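Local coordinates for Esterase/lipase-like protein (Caldicellulosiruptor lactoaceticus 6A, PDB 6A6O), which hydrolyses acetyl esters and beta-1,4-xylosides, acting as a bifunctional acetyl esterase and xylosidase, at residues I174-F179 / W199-H204; C170-S175 / E228-F233; F179-S184 / S223-E228; G63-R68 / K186-E191. All coordinates share one frame; numbering follows the deposited sequence.

Interaction 1 of 4, residues I174-F179 / W199-H204; sequences ISLAEF and WTLSSH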
loop_
_atom_site.group_PDB
_atom_site.type_symbol
_atom_site.label_atom_id
_atom_site.label_comp_id
_atom_site.label_asym_id
_atom_site.label_seq_id
_atom_site.Cartn_x
_atom_site.Cartn_y
_atom_site.Cartn_z
ATOM N N ILE A 174 0.183 -12.195 -0.209
ATOM C CA ILE A 174 1.534 -12.096 0.350
ATOM C C ILE A 174 2.441 -13.065 -0.390
ATOM O O ILE A 174 3.475 -12.675 -0.959
ATOM C CB ILE A 174 1.545 -12.390 1.869
ATOM C CG1 ILE A 174 0.866 -11.265 2.661
ATOM C CG2 ILE A 174 2.978 -12.590 2.384
ATOM C CD1 ILE A 174 1.597 -9.908 2.629
ATOM N N SER A 175 2.056 -14.336 -0.380
ATOM C CA SER A 175 2.816 -15.393 -1.027
ATOM C C SER A 175 2.374 -15.570 -2.480
ATOM O O SER A 175 1.177 -15.546 -2.791
ATOM C CB SER A 175 2.634 -16.703 -0.259
ATOM O OG SER A 175 3.206 -17.786 -0.959
ATOM N N LEU A 176 3.348 -15.768 -3.363
ATOM C CA LEU A 176 3.071 -15.963 -4.780
ATOM C C LEU A 176 2.933 -17.449 -5.102
ATOM O O LEU A 176 2.286 -17.825 -6.079
ATOM C CB LEU A 176 4.176 -15.340 -5.634
ATOM C CG LEU A 176 4.052 -13.841 -5.913
ATOM C CD1 LEU A 176 4.625 -13.498 -7.280
ATOM C CD2 LEU A 176 2.602 -13.393 -5.807
ATOM N N ALA A 177 3.546 -18.288 -4.271
ATOM C CA ALA A 177 3.493 -19.734 -4.460
ATOM C C ALA A 177 2.434 -20.361 -3.560
ATOM O O ALA A 177 1.239 -20.287 -3.849
ATOM C CB ALA A 177 4.856 -20.353 -4.191
ATOM N N GLU A 178 2.877 -20.981 -2.471
ATOM C CA GLU A 178 1.961 -21.612 -1.529
ATOM C C GLU A 178 0.925 -20.600 -1.056
ATOM O O GLU A 178 1.264 -19.463 -0.726
ATOM C CB GLU A 178 2.726 -22.182 -0.334
ATOM C CG GLU A 178 1.836 -22.659 0.802
ATOM C CD GLU A 178 1.948 -24.151 1.043
ATOM O OE1 GLU A 178 2.735 -24.556 1.924
ATOM O OE2 GLU A 178 1.248 -24.921 0.351
ATOM N N PHE A 179 -0.338 -21.013 -1.025
ATOM C CA PHE A 179 -1.415 -20.118 -0.599
ATOM C C PHE A 179 -1.549 -18.883 -1.481
ATOM O O PHE A 179 -2.156 -17.897 -1.067
ATOM C CB PHE A 179 -1.246 -19.683 0.867
ATOM C CG PHE A 179 -0.885 -20.808 1.796
ATOM C CD1 PHE A 179 -1.779 -21.838 2.045
ATOM C CD2 PHE A 179 0.348 -20.827 2.429
ATOM C CE1 PHE A 179 -1.446 -22.870 2.897
ATOM C CE2 PHE A 179 0.686 -21.851 3.286
ATOM C CZ PHE A 179 -0.210 -22.871 3.523
ATOM N N TRP A 199 9.923 -16.122 -5.546
ATOM C CA TRP A 199 10.470 -16.057 -4.196
ATOM C C TRP A 199 10.596 -14.612 -3.711
ATOM O O TRP A 199 10.150 -14.282 -2.608
ATOM C CB TRP A 199 11.823 -16.773 -4.151
ATOM C CG TRP A 199 12.304 -17.042 -2.763
ATOM C CD1 TRP A 199 12.187 -18.214 -2.066
ATOM C CD2 TRP A 199 12.984 -16.125 -1.901
ATOM N NE1 TRP A 199 12.755 -18.081 -0.821
ATOM C CE2 TRP A 199 13.255 -16.812 -0.692
ATOM C CE3 TRP A 199 13.399 -14.794 -2.031
ATOM C CZ2 TRP A 199 13.909 -16.210 0.383
ATOM C CZ3 TRP A 199 14.056 -14.192 -0.956
ATOM C CH2 TRP A 199 14.297 -14.906 0.236
ATOM N N THR A 200 11.198 -13.728 -4.521
ATOM C CA THR A 200 11.437 -12.375 -4.030
ATOM C C THR A 200 10.161 -11.546 -3.976
ATOM O O THR A 200 10.111 -10.559 -3.236
ATOM C CB THR A 200 12.497 -11.659 -4.878
ATOM O OG1 THR A 200 11.993 -11.465 -6.205
ATOM C CG2 THR A 200 13.794 -12.487 -4.923
ATOM N N LEU A 201 9.116 -11.939 -4.704
ATOM C CA LEU A 201 7.837 -11.245 -4.630
ATOM C C LEU A 201 6.846 -11.942 -3.701
ATOM O O LEU A 201 5.693 -11.505 -3.595
ATOM C CB LEU A 201 7.234 -11.103 -6.023
ATOM C CG LEU A 201 8.130 -10.343 -6.996
ATOM C CD1 LEU A 201 7.456 -10.295 -8.371
ATOM C CD2 LEU A 201 8.434 -8.931 -6.479
ATOM N N SER A 202 7.260 -13.020 -3.037
ATOM C CA SER A 202 6.522 -13.539 -1.887
ATOM C C SER A 202 7.030 -12.737 -0.693
ATOM O O SER A 202 8.132 -12.981 -0.188
ATOM C CB SER A 202 6.739 -15.042 -1.735
ATOM O OG SER A 202 6.186 -15.731 -2.850
ATOM N N SER A 203 6.252 -11.735 -0.275
ATOM C CA SER A 203 6.849 -10.640 0.482
ATOM C C SER A 203 7.264 -11.050 1.889
ATOM O O SER A 203 8.133 -10.390 2.470
ATOM C CB SER A 203 5.892 -9.445 0.534
ATOM O OG SER A 203 4.645 -9.787 1.134
ATOM N N HIS A 204 6.692 -12.125 2.445
ATOM C CA HIS A 204 7.169 -12.581 3.752
ATOM C C HIS A 204 8.638 -12.993 3.695
ATOM O O HIS A 204 9.350 -12.891 4.703
ATOM C CB HIS A 204 6.292 -13.725 4.292
ATOM C CG HIS A 204 6.322 -14.979 3.476
ATOM N ND1 HIS A 204 5.803 -15.055 2.197
ATOM C CD2 HIS A 204 6.784 -16.219 3.766
ATOM C CE1 HIS A 204 5.952 -16.284 1.736
ATOM N NE2 HIS A 204 6.540 -17.011 2.671
#
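The backbones of 174-179 and 199-204 come closest at Ser175 and Ser202, whose CA atoms are 4.2 Å apart; their touching parts run 114° apart, and Ser203 N donates to Ile174 O at 3.0 Å. The contact lies within what looks like an alpha/beta-hydrolase fold, where the loop leaving strand 167-170 packs against the chain as it leaves helix 195-200. It is a compact example of two loops fastened without any sheet pairing. The same carbonyl also takes a CA-H...O contact, Ser202 CA lying 3.3 Å from Ile174 O. One residue along, the link passes to a side chain: Leu176 N gives a nearly straight bond to Ser202 OG (2.9 Å, 167°). The hydroxyl sits beside its own backbone N (chi1 -65°), a position from which it can reach both Leu176 N and Val198 O, back in the last turn of helix 195-200. Alongside these bonds Leu176 and Leu201 cross obliquely, with CD1 of Leu176 3.8 Å from CB of Leu201, next to Leu189 of helix 182-189. At the Ile174 end the branches of Ile174 straddle the hydroxyl of Ser203, CD1 coming to 3.4 Å from OG, which is itself bonded to Ser140 OG of helix 134-142. The imidazole of His204 leans over at a slant: Ile174 CG2 lies 3.8 Å from ND1, a buried nitrogen with no polar partner in the model, and Ser175 CB touches CE1. Within its own loop, Ser175 OG donates to Glu178 O at 2.6 Å, in the carbonyl plane and on a lone pair.

Interaction 2 of 4, residues C170-S175 / E228-F233; sequences CYPVIS and ENSLLF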
loop_
_atom_site.group_PDB
_atom_site.type_symbol
_atom_site.label_atom_id
_atom_site.label_comp_id
_atom_site.label_asym_id
_atom_site.label_seq_id
_atom_site.Cartn_x
_atom_site.Cartn_y
_atom_site.Cartn_z
ATOM N N CYS A 170 -4.507 -5.373 4.590
ATOM C CA CYS A 170 -5.896 -5.777 4.770
ATOM C C CYS A 170 -6.169 -6.940 3.837
ATOM O O CYS A 170 -6.080 -6.779 2.611
ATOM C CB CYS A 170 -6.844 -4.614 4.476
ATOM S SG CYS A 170 -6.392 -3.068 5.314
ATOM N N TYR A 171 -6.504 -8.111 4.421
ATOM C CA TYR A 171 -6.574 -9.384 3.709
ATOM C C TYR A 171 -5.577 -9.442 2.548
ATOM O O TYR A 171 -5.968 -9.664 1.394
ATOM C CB TYR A 171 -8.020 -9.665 3.249
ATOM C CG TYR A 171 -8.822 -8.488 2.711
ATOM C CD1 TYR A 171 -8.747 -8.119 1.357
ATOM C CD2 TYR A 171 -9.681 -7.774 3.541
ATOM C CE1 TYR A 171 -9.500 -7.052 0.865
ATOM C CE2 TYR A 171 -10.434 -6.710 3.060
ATOM C CZ TYR A 171 -10.346 -6.356 1.728
ATOM O OH TYR A 171 -11.106 -5.299 1.267
ATOM N N PRO A 172 -4.271 -9.327 2.826
ATOM C CA PRO A 172 -3.275 -9.199 1.755
ATOM C C PRO A 172 -2.932 -10.494 1.029
ATOM O O PRO A 172 -2.832 -11.571 1.623
ATOM C CB PRO A 172 -2.033 -8.688 2.503
ATOM C CG PRO A 172 -2.181 -9.320 3.863
ATOM C CD PRO A 172 -3.652 -9.189 4.159
ATOM N N VAL A 173 -2.745 -10.354 -0.286
ATOM C CA VAL A 173 -1.913 -11.270 -1.053
ATOM C C VAL A 173 -0.475 -11.096 -0.586
ATOM O O VAL A 173 0.030 -9.974 -0.539
ATOM C CB VAL A 173 -2.063 -10.960 -2.550
ATOM C CG1 VAL A 173 -1.035 -11.699 -3.384
ATOM C CG2 VAL A 173 -3.507 -11.265 -3.009
ATOM N N ILE A 174 0.183 -12.195 -0.209
ATOM C CA ILE A 174 1.534 -12.096 0.350
ATOM C C ILE A 174 2.441 -13.065 -0.390
ATOM O O ILE A 174 3.475 -12.675 -0.959
ATOM C CB ILE A 174 1.545 -12.390 1.869
ATOM C CG1 ILE A 174 0.866 -11.265 2.661
ATOM C CG2 ILE A 174 2.978 -12.590 2.384
ATOM C CD1 ILE A 174 1.597 -9.908 2.629
ATOM N N SER A 175 2.056 -14.336 -0.380
ATOM C CA SER A 175 2.816 -15.393 -1.027
ATOM C C SER A 175 2.374 -15.570 -2.480
ATOM O O SER A 175 1.177 -15.546 -2.791
ATOM C CB SER A 175 2.634 -16.703 -0.259
ATOM O OG SER A 175 3.206 -17.786 -0.959
ATOM N N GLU A 228 -3.553 -17.771 5.611
ATOM C CA GLU A 228 -2.136 -18.109 5.748
ATOM C C GLU A 228 -1.215 -16.996 5.247
ATOM O O GLU A 228 -0.079 -16.874 5.716
ATOM C CB GLU A 228 -1.832 -19.388 4.977
ATOM C CG GLU A 228 -2.352 -20.644 5.662
ATOM C CD GLU A 228 -3.692 -21.105 5.111
ATOM O OE1 GLU A 228 -4.523 -20.252 4.721
ATOM O OE2 GLU A 228 -3.924 -22.333 5.073
ATOM N N ASN A 229 -1.675 -16.183 4.293
ATOM C CA ASN A 229 -0.836 -15.096 3.791
ATOM C C ASN A 229 -0.481 -14.110 4.901
ATOM O O ASN A 229 0.683 -13.702 5.034
ATOM C CB ASN A 229 -1.549 -14.386 2.629
ATOM C CG ASN A 229 -1.485 -15.186 1.344
ATOM O OD1 ASN A 229 -0.505 -15.108 0.620
ATOM N ND2 ASN A 229 -2.526 -15.981 1.068
ATOM N N SER A 230 -1.471 -13.716 5.713
ATOM C CA SER A 230 -1.206 -12.818 6.832
ATOM C C SER A 230 -0.394 -13.512 7.913
ATOM O O SER A 230 0.476 -12.890 8.524
ATOM C CB SER A 230 -2.504 -12.282 7.432
ATOM O OG SER A 230 -3.085 -11.323 6.565
ATOM N N LEU A 231 -0.680 -14.792 8.177
ATOM C CA LEU A 231 0.082 -15.524 9.184
ATOM C C LEU A 231 1.559 -15.638 8.793
ATOM O O LEU A 231 2.446 -15.502 9.649
ATOM C CB LEU A 231 -0.539 -16.913 9.398
ATOM C CG LEU A 231 -1.959 -16.904 9.975
ATOM C CD1 LEU A 231 -2.584 -18.312 9.920
ATOM C CD2 LEU A 231 -1.915 -16.381 11.413
ATOM N N LEU A 232 1.839 -15.896 7.510
ATOM C CA LEU A 232 3.226 -15.971 7.045
ATOM C C LEU A 232 3.944 -14.639 7.217
ATOM O O LEU A 232 5.118 -14.605 7.611
ATOM C CB LEU A 232 3.283 -16.401 5.574
ATOM C CG LEU A 232 3.012 -17.869 5.254
ATOM C CD1 LEU A 232 2.894 -18.059 3.745
ATOM C CD2 LEU A 232 4.128 -18.726 5.809
ATOM N N PHE A 233 3.279 -13.529 6.882
ATOM C CA PHE A 233 3.947 -12.243 7.021
ATOM C C PHE A 233 4.201 -11.934 8.493
ATOM O O PHE A 233 5.272 -11.427 8.852
ATOM C CB PHE A 233 3.128 -11.138 6.343
ATOM C CG PHE A 233 3.940 -9.918 5.981
ATOM C CD1 PHE A 233 4.734 -9.912 4.836
ATOM C CD2 PHE A 233 3.896 -8.777 6.771
ATOM C CE1 PHE A 233 5.479 -8.780 4.490
ATOM C CE2 PHE A 233 4.646 -7.645 6.442
ATOM C CZ PHE A 233 5.437 -7.650 5.294
HETATM O O HOH W 1 -1.408 -14.723 -2.114
#
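Asn229 turns its flat amide into the loop 170-175, and OD1 is gripped by two consecutive backbone N-H groups from different directions. Ser175 N arrives nearly along the C=O axis at 2.9 Å, while Ile174 N, 3.1 Å from OD1, comes from above the amide plane, 49° out of it. The ring of Phe233 is met obliquely by Ile174 CD1, which lies 3.8 Å from CD1 of the phenylalanine, the two side chains crossing at about a right angle. A water lies within hydrogen-bonding reach of both Ser175 O and Asn229 OD1. This is the junction, in what looks like an alpha/beta-hydrolase fold, between the turn after strand 167-170 and the first turns of helix 228-239, which follows the neighbouring strand 214-219. The ND2 end of the same amide binds Phe179 O and Pro226 O, so both ends of the group fix its rotation. Without the amide, as with a leucine here, the N-H groups of Ile174 and Ser175 would probably lose their shared acceptor. Val173 faces the other way, toward the probable nucleophile elbow. Earlier in the turn, Pro172 CD rests 3.3 Å from Ser230 OG, whose polar partner is His218 ND1, and Pro172 O touches CB of Asn229.

Interaction 3 of 4, residues F179-S184 / S223-E228; sequences FAHEGS and SSVPVE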
loop_
_atom_site.group_PDB
_atom_site.type_symbol
_atom_site.label_atom_id
_atom_site.label_comp_id
_atom_site.label_asym_id
_atom_site.label_seq_id
_atom_site.Cartn_x
_atom_site.Cartn_y
_atom_site.Cartn_z
ATOM N N PHE A 179 -0.338 -21.013 -1.025
ATOM C CA PHE A 179 -1.415 -20.118 -0.599
ATOM C C PHE A 179 -1.549 -18.883 -1.481
ATOM O O PHE A 179 -2.156 -17.897 -1.067
ATOM C CB PHE A 179 -1.246 -19.683 0.867
ATOM C CG PHE A 179 -0.885 -20.808 1.796
ATOM C CD1 PHE A 179 -1.779 -21.838 2.045
ATOM C CD2 PHE A 179 0.348 -20.827 2.429
ATOM C CE1 PHE A 179 -1.446 -22.870 2.897
ATOM C CE2 PHE A 179 0.686 -21.851 3.286
ATOM C CZ PHE A 179 -0.210 -22.871 3.523
ATOM N N ALA A 180 -1.029 -18.924 -2.704
ATOM C CA ALA A 180 -1.102 -17.775 -3.597
ATOM C C ALA A 180 -2.514 -17.563 -4.130
ATOM O O ALA A 180 -3.246 -18.517 -4.400
ATOM C CB ALA A 180 -0.155 -17.965 -4.774
ATOM N N HIS A 181 -2.892 -16.296 -4.282
ATOM C CA HIS A 181 -4.010 -15.945 -5.150
ATOM C C HIS A 181 -3.529 -16.071 -6.590
ATOM O O HIS A 181 -2.728 -15.254 -7.051
ATOM C CB HIS A 181 -4.493 -14.528 -4.845
ATOM C CG HIS A 181 -5.731 -14.145 -5.593
ATOM N ND1 HIS A 181 -5.697 -13.417 -6.763
ATOM C CD2 HIS A 181 -7.037 -14.420 -5.357
ATOM C CE1 HIS A 181 -6.928 -13.249 -7.210
ATOM N NE2 HIS A 181 -7.760 -13.848 -6.377
ATOM N N GLU A 182 -3.970 -17.119 -7.292
ATOM C CA GLU A 182 -3.369 -17.420 -8.588
ATOM C C GLU A 182 -3.696 -16.354 -9.626
ATOM O O GLU A 182 -2.883 -16.093 -10.520
ATOM C CB GLU A 182 -3.823 -18.800 -9.068
ATOM C CG GLU A 182 -3.326 -19.960 -8.198
ATOM C CD GLU A 182 -1.814 -20.161 -8.253
ATOM O OE1 GLU A 182 -1.191 -19.743 -9.252
ATOM O OE2 GLU A 182 -1.251 -20.760 -7.305
ATOM N N GLY A 183 -4.867 -15.727 -9.522
ATOM C CA GLY A 183 -5.192 -14.643 -10.439
ATOM C C GLY A 183 -4.196 -13.502 -10.353
ATOM O O GLY A 183 -3.703 -13.011 -11.373
ATOM N N SER A 184 -3.876 -13.072 -9.129
ATOM C CA SER A 184 -2.914 -11.987 -8.961
ATOM C C SER A 184 -1.548 -12.394 -9.481
ATOM O O SER A 184 -0.850 -11.596 -10.124
ATOM C CB SER A 184 -2.811 -11.588 -7.484
ATOM O OG SER A 184 -4.033 -11.100 -6.979
ATOM N N SER A 223 -12.001 -17.198 1.271
ATOM C CA SER A 223 -11.865 -18.240 0.259
ATOM C C SER A 223 -11.154 -17.764 -0.996
ATOM O O SER A 223 -10.880 -18.582 -1.886
ATOM C CB SER A 223 -13.243 -18.816 -0.111
ATOM O OG SER A 223 -14.093 -17.819 -0.654
ATOM N N SER A 224 -10.833 -16.475 -1.094
ATOM C CA SER A 224 -10.070 -15.984 -2.233
ATOM C C SER A 224 -8.589 -15.867 -1.927
ATOM O O SER A 224 -7.751 -16.243 -2.746
ATOM C CB SER A 224 -10.586 -14.619 -2.694
ATOM O OG SER A 224 -11.948 -14.711 -3.043
ATOM N N VAL A 225 -8.257 -15.317 -0.766
ATOM C CA VAL A 225 -6.866 -15.101 -0.398
ATOM C C VAL A 225 -6.711 -15.761 0.965
ATOM O O VAL A 225 -7.246 -15.255 1.965
ATOM C CB VAL A 225 -6.498 -13.607 -0.372
ATOM C CG1 VAL A 225 -5.047 -13.423 0.112
ATOM C CG2 VAL A 225 -6.658 -12.980 -1.767
ATOM N N PRO A 226 -6.048 -16.913 1.028
ATOM C CA PRO A 226 -5.963 -17.661 2.292
ATOM C C PRO A 226 -5.386 -16.810 3.408
ATOM O O PRO A 226 -4.439 -16.055 3.199
ATOM C CB PRO A 226 -5.023 -18.821 1.948
ATOM C CG PRO A 226 -5.191 -19.006 0.462
ATOM C CD PRO A 226 -5.409 -17.623 -0.094
ATOM N N VAL A 227 -5.972 -16.950 4.603
ATOM C CA VAL A 227 -5.482 -16.267 5.797
ATOM C C VAL A 227 -4.026 -16.615 6.086
ATOM O O VAL A 227 -3.325 -15.840 6.748
ATOM C CB VAL A 227 -6.405 -16.618 6.987
ATOM C CG1 VAL A 227 -6.311 -18.116 7.316
ATOM C CG2 VAL A 227 -6.109 -15.751 8.228
ATOM N N GLU A 228 -3.553 -17.771 5.611
ATOM C CA GLU A 228 -2.136 -18.109 5.748
ATOM C C GLU A 228 -1.215 -16.996 5.247
ATOM O O GLU A 228 -0.079 -16.874 5.716
ATOM C CB GLU A 228 -1.832 -19.388 4.977
ATOM C CG GLU A 228 -2.352 -20.644 5.662
ATOM C CD GLU A 228 -3.692 -21.105 5.111
ATOM O OE1 GLU A 228 -4.523 -20.252 4.721
ATOM O OE2 GLU A 228 -3.924 -22.333 5.073
#
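At the N-cap of helix 182-189, His181 lies against Ser224 and Val225, in the loop that follows Asp222, the probable acid of a Ser-His-Asp triad. Its ring presents an edge to this loop: Ser224 O lies near the ring plane, 3.3 Å from His181 CD2, and Val225 CG2 leans obliquely on the same carbon. The ring's ND1 looks toward its own helix, where it accepts from Ser184 N at 3.0 Å, the capping bond, and is also hydrogen-bonded to Ser184 OG. With CG anti to the backbone N (chi1 -174°), the imidazole can serve both helix and loop. Phe179 makes the second half of the contact. CB of Glu228 stands over one ring face, 3.6 Å from the ring centroid, a CH-pi contact, and the glutamate chain, bent at chi2, lays its carboxylate over the CD1-CE1 side of the ring, planes 29° apart. Pro226 packs against the base of the phenylalanine, its CD 3.4 Å from Phe179 O. Replacing the ring by a serine is likely to strip Glu228 of the surface it lies on and free its carboxylate to turn. Asp222 OD1 itself accepts from Ser224 N and Val225 N, an Asx-turn-like pair of bonds consistent with the acid loop of an alpha/beta hydrolase.

Interaction 4 of 4, residues G63-R68 / K186-E191; sequences GGYTHR and KALLGE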
loop_
_atom_site.group_PDB
_atom_site.type_symbol
_atom_site.label_atom_id
_atom_site.label_comp_id
_atom_site.label_asym_id
_atom_site.label_seq_id
_atom_site.Cartn_x
_atom_site.Cartn_y
_atom_site.Cartn_z
ATOM N N GLY A 63 -7.730 -5.568 -6.327
ATOM C CA GLY A 63 -8.220 -5.806 -7.679
ATOM C C GLY A 63 -7.407 -6.784 -8.509
ATOM O O GLY A 63 -7.472 -6.761 -9.743
ATOM N N GLY A 64 -6.638 -7.653 -7.848
ATOM C CA GLY A 64 -5.964 -8.748 -8.527
ATOM C C GLY A 64 -4.972 -8.357 -9.598
ATOM O O GLY A 64 -4.647 -9.182 -10.456
ATOM N N TYR A 65 -4.475 -7.122 -9.571
ATOM C CA TYR A 65 -3.588 -6.568 -10.591
ATOM C C TYR A 65 -4.250 -6.509 -11.965
ATOM O O TYR A 65 -3.562 -6.474 -12.985
ATOM C CB TYR A 65 -2.257 -7.334 -10.664
ATOM C CG TYR A 65 -1.354 -7.074 -9.475
ATOM C CD1 TYR A 65 -0.829 -5.806 -9.242
ATOM C CD2 TYR A 65 -1.029 -8.095 -8.584
ATOM C CE1 TYR A 65 0.006 -5.564 -8.152
ATOM C CE2 TYR A 65 -0.208 -7.864 -7.500
ATOM C CZ TYR A 65 0.318 -6.612 -7.285
ATOM O OH TYR A 65 1.154 -6.383 -6.196
ATOM N N THR A 66 -5.582 -6.503 -12.018
ATOM C CA THR A 66 -6.298 -6.273 -13.271
ATOM C C THR A 66 -7.148 -5.016 -13.244
ATOM O O THR A 66 -7.561 -4.543 -14.306
ATOM C CB THR A 66 -7.207 -7.465 -13.621
ATOM O OG1 THR A 66 -8.192 -7.645 -12.594
ATOM C CG2 THR A 66 -6.396 -8.746 -13.760
ATOM N N HIS A 67 -7.434 -4.478 -12.070
ATOM C CA HIS A 67 -8.217 -3.264 -11.919
ATOM C C HIS A 67 -7.946 -2.751 -10.515
ATOM O O HIS A 67 -7.161 -3.340 -9.762
ATOM C CB HIS A 67 -9.709 -3.526 -12.149
ATOM C CG HIS A 67 -10.303 -4.494 -11.174
ATOM N ND1 HIS A 67 -10.015 -5.842 -11.194
ATOM C CD2 HIS A 67 -11.133 -4.304 -10.122
ATOM C CE1 HIS A 67 -10.655 -6.442 -10.207
ATOM N NE2 HIS A 67 -11.345 -5.532 -9.544
ATOM N N ARG A 68 -8.596 -1.650 -10.157
ATOM C CA ARG A 68 -8.441 -1.092 -8.820
ATOM C C ARG A 68 -9.825 -0.855 -8.239
ATOM O O ARG A 68 -10.622 -0.105 -8.814
ATOM C CB ARG A 68 -7.601 0.187 -8.858
ATOM C CG ARG A 68 -6.128 -0.099 -9.215
ATOM C CD ARG A 68 -5.328 1.169 -9.425
ATOM N NE ARG A 68 -6.079 2.098 -10.268
ATOM C CZ ARG A 68 -6.033 2.109 -11.596
ATOM N NH1 ARG A 68 -5.238 1.265 -12.246
ATOM N NH2 ARG A 68 -6.778 2.971 -12.276
ATOM N N LYS A 186 -0.757 -14.557 -11.811
ATOM C CA LYS A 186 -0.750 -14.604 -13.271
ATOM C C LYS A 186 -0.787 -13.206 -13.877
ATOM O O LYS A 186 -0.051 -12.914 -14.831
ATOM C CB LYS A 186 -1.935 -15.439 -13.754
ATOM C CG LYS A 186 -2.070 -15.581 -15.273
ATOM C CD LYS A 186 -3.451 -16.145 -15.622
ATOM C CE LYS A 186 -3.618 -16.432 -17.114
ATOM N NZ LYS A 186 -3.328 -17.855 -17.451
ATOM N N ALA A 187 -1.634 -12.323 -13.339
ATOM C CA ALA A 187 -1.684 -10.955 -13.841
ATOM C C ALA A 187 -0.345 -10.252 -13.669
ATOM O O ALA A 187 0.079 -9.485 -14.542
ATOM C CB ALA A 187 -2.797 -10.168 -13.142
ATOM N N LEU A 188 0.350 -10.513 -12.560
ATOM C CA LEU A 188 1.580 -9.780 -12.279
ATOM C C LEU A 188 2.771 -10.348 -13.037
ATOM O O LEU A 188 3.633 -9.589 -13.496
ATOM C CB LEU A 188 1.858 -9.786 -10.773
ATOM C CG LEU A 188 2.941 -8.871 -10.212
ATOM C CD1 LEU A 188 2.607 -7.410 -10.472
ATOM C CD2 LEU A 188 3.088 -9.140 -8.706
ATOM N N LEU A 189 2.835 -11.676 -13.189
ATOM C CA LEU A 189 4.046 -12.333 -13.656
ATOM C C LEU A 189 3.900 -13.105 -14.959
ATOM O O LEU A 189 4.925 -13.430 -15.567
ATOM C CB LEU A 189 4.577 -13.303 -12.587
ATOM C CG LEU A 189 5.051 -12.630 -11.293
ATOM C CD1 LEU A 189 5.650 -13.656 -10.337
ATOM C CD2 LEU A 189 6.054 -11.530 -11.608
ATOM N N GLY A 190 2.686 -13.415 -15.404
ATOM C CA GLY A 190 2.530 -14.291 -16.554
ATOM C C GLY A 190 2.383 -15.746 -16.151
ATOM O O GLY A 190 2.252 -16.093 -14.974
ATOM N N GLU A 191 2.427 -16.624 -17.156
ATOM C CA GLU A 191 2.006 -18.004 -16.936
ATOM C C GLU A 191 3.137 -18.953 -16.550
ATOM O O GLU A 191 2.858 -20.018 -15.984
ATOM C CB GLU A 191 1.293 -18.542 -18.181
ATOM C CG GLU A 191 -0.158 -18.912 -17.928
ATOM C CD GLU A 191 -0.739 -19.777 -19.028
ATOM O OE1 GLU A 191 -1.124 -19.222 -20.080
ATOM O OE2 GLU A 191 -0.812 -21.011 -18.842
#
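Tyr65 and Leu188 form the tight, buried half of this contact. Leu188 CD1 stands squarely over the tyrosine ring, 3.8 Å from its centroid and only 5° off the ring normal, in a CH-pi contact. The other branch reaches the rim, with CD2 3.7 Å from Tyr65 CE2. Leu188 can set both methyls against the ring because its CG is anti to the backbone N (chi1 -169°). The phenol end points on into the protein, where OH is hydrogen-bonded to His137 ND1. Ala187 fits just as closely: its CB lies 3.4 Å from Gly64 O and 3.8 Å from Tyr65 CB. Toward solvent the contact thins out. Thr66, an exposed residue, adds little more than its CG2 methyl, 3.9 Å from Ala187 CB, while its OG1 is hydrogen-bonded to His67 ND1 on its own side. The loop keeps its shape through its own bonds, Thr66 N and His67 N both donating to Gly63 O from the same face of that carbonyl. A glycine-rich loop directly after the central strand 54-60 is probably the oxyanion-hole loop, as in esterases of the alpha/beta-hydrolase fold.

Overall arrangement
From the N terminus, the loop 63-68 comes first and waits more than a hundred residues for its partner, 186-191, in interaction 4. Before that loop closes, the chain leaves strand 167-170 and successively opens interactions 2, 1 and 3, so interaction 4 crosses all of them. Interaction 1 closes next, at 199-204; interaction 3 follows at 223-228 and crosses it. Interaction 2, completed last at 228-233, encloses interaction 3 and shares Ile174 and Ser175 with interaction 1. Segments 174-179 and 179-184 share Phe179 as a common end, Ser175 O touches Ala180 CB, Leu189 touches Leu176 and Leu201, and Ser184 rests on Gly64. Helices 182-189, 195-200 and 228-239 are thus tied to loops at the strand ends.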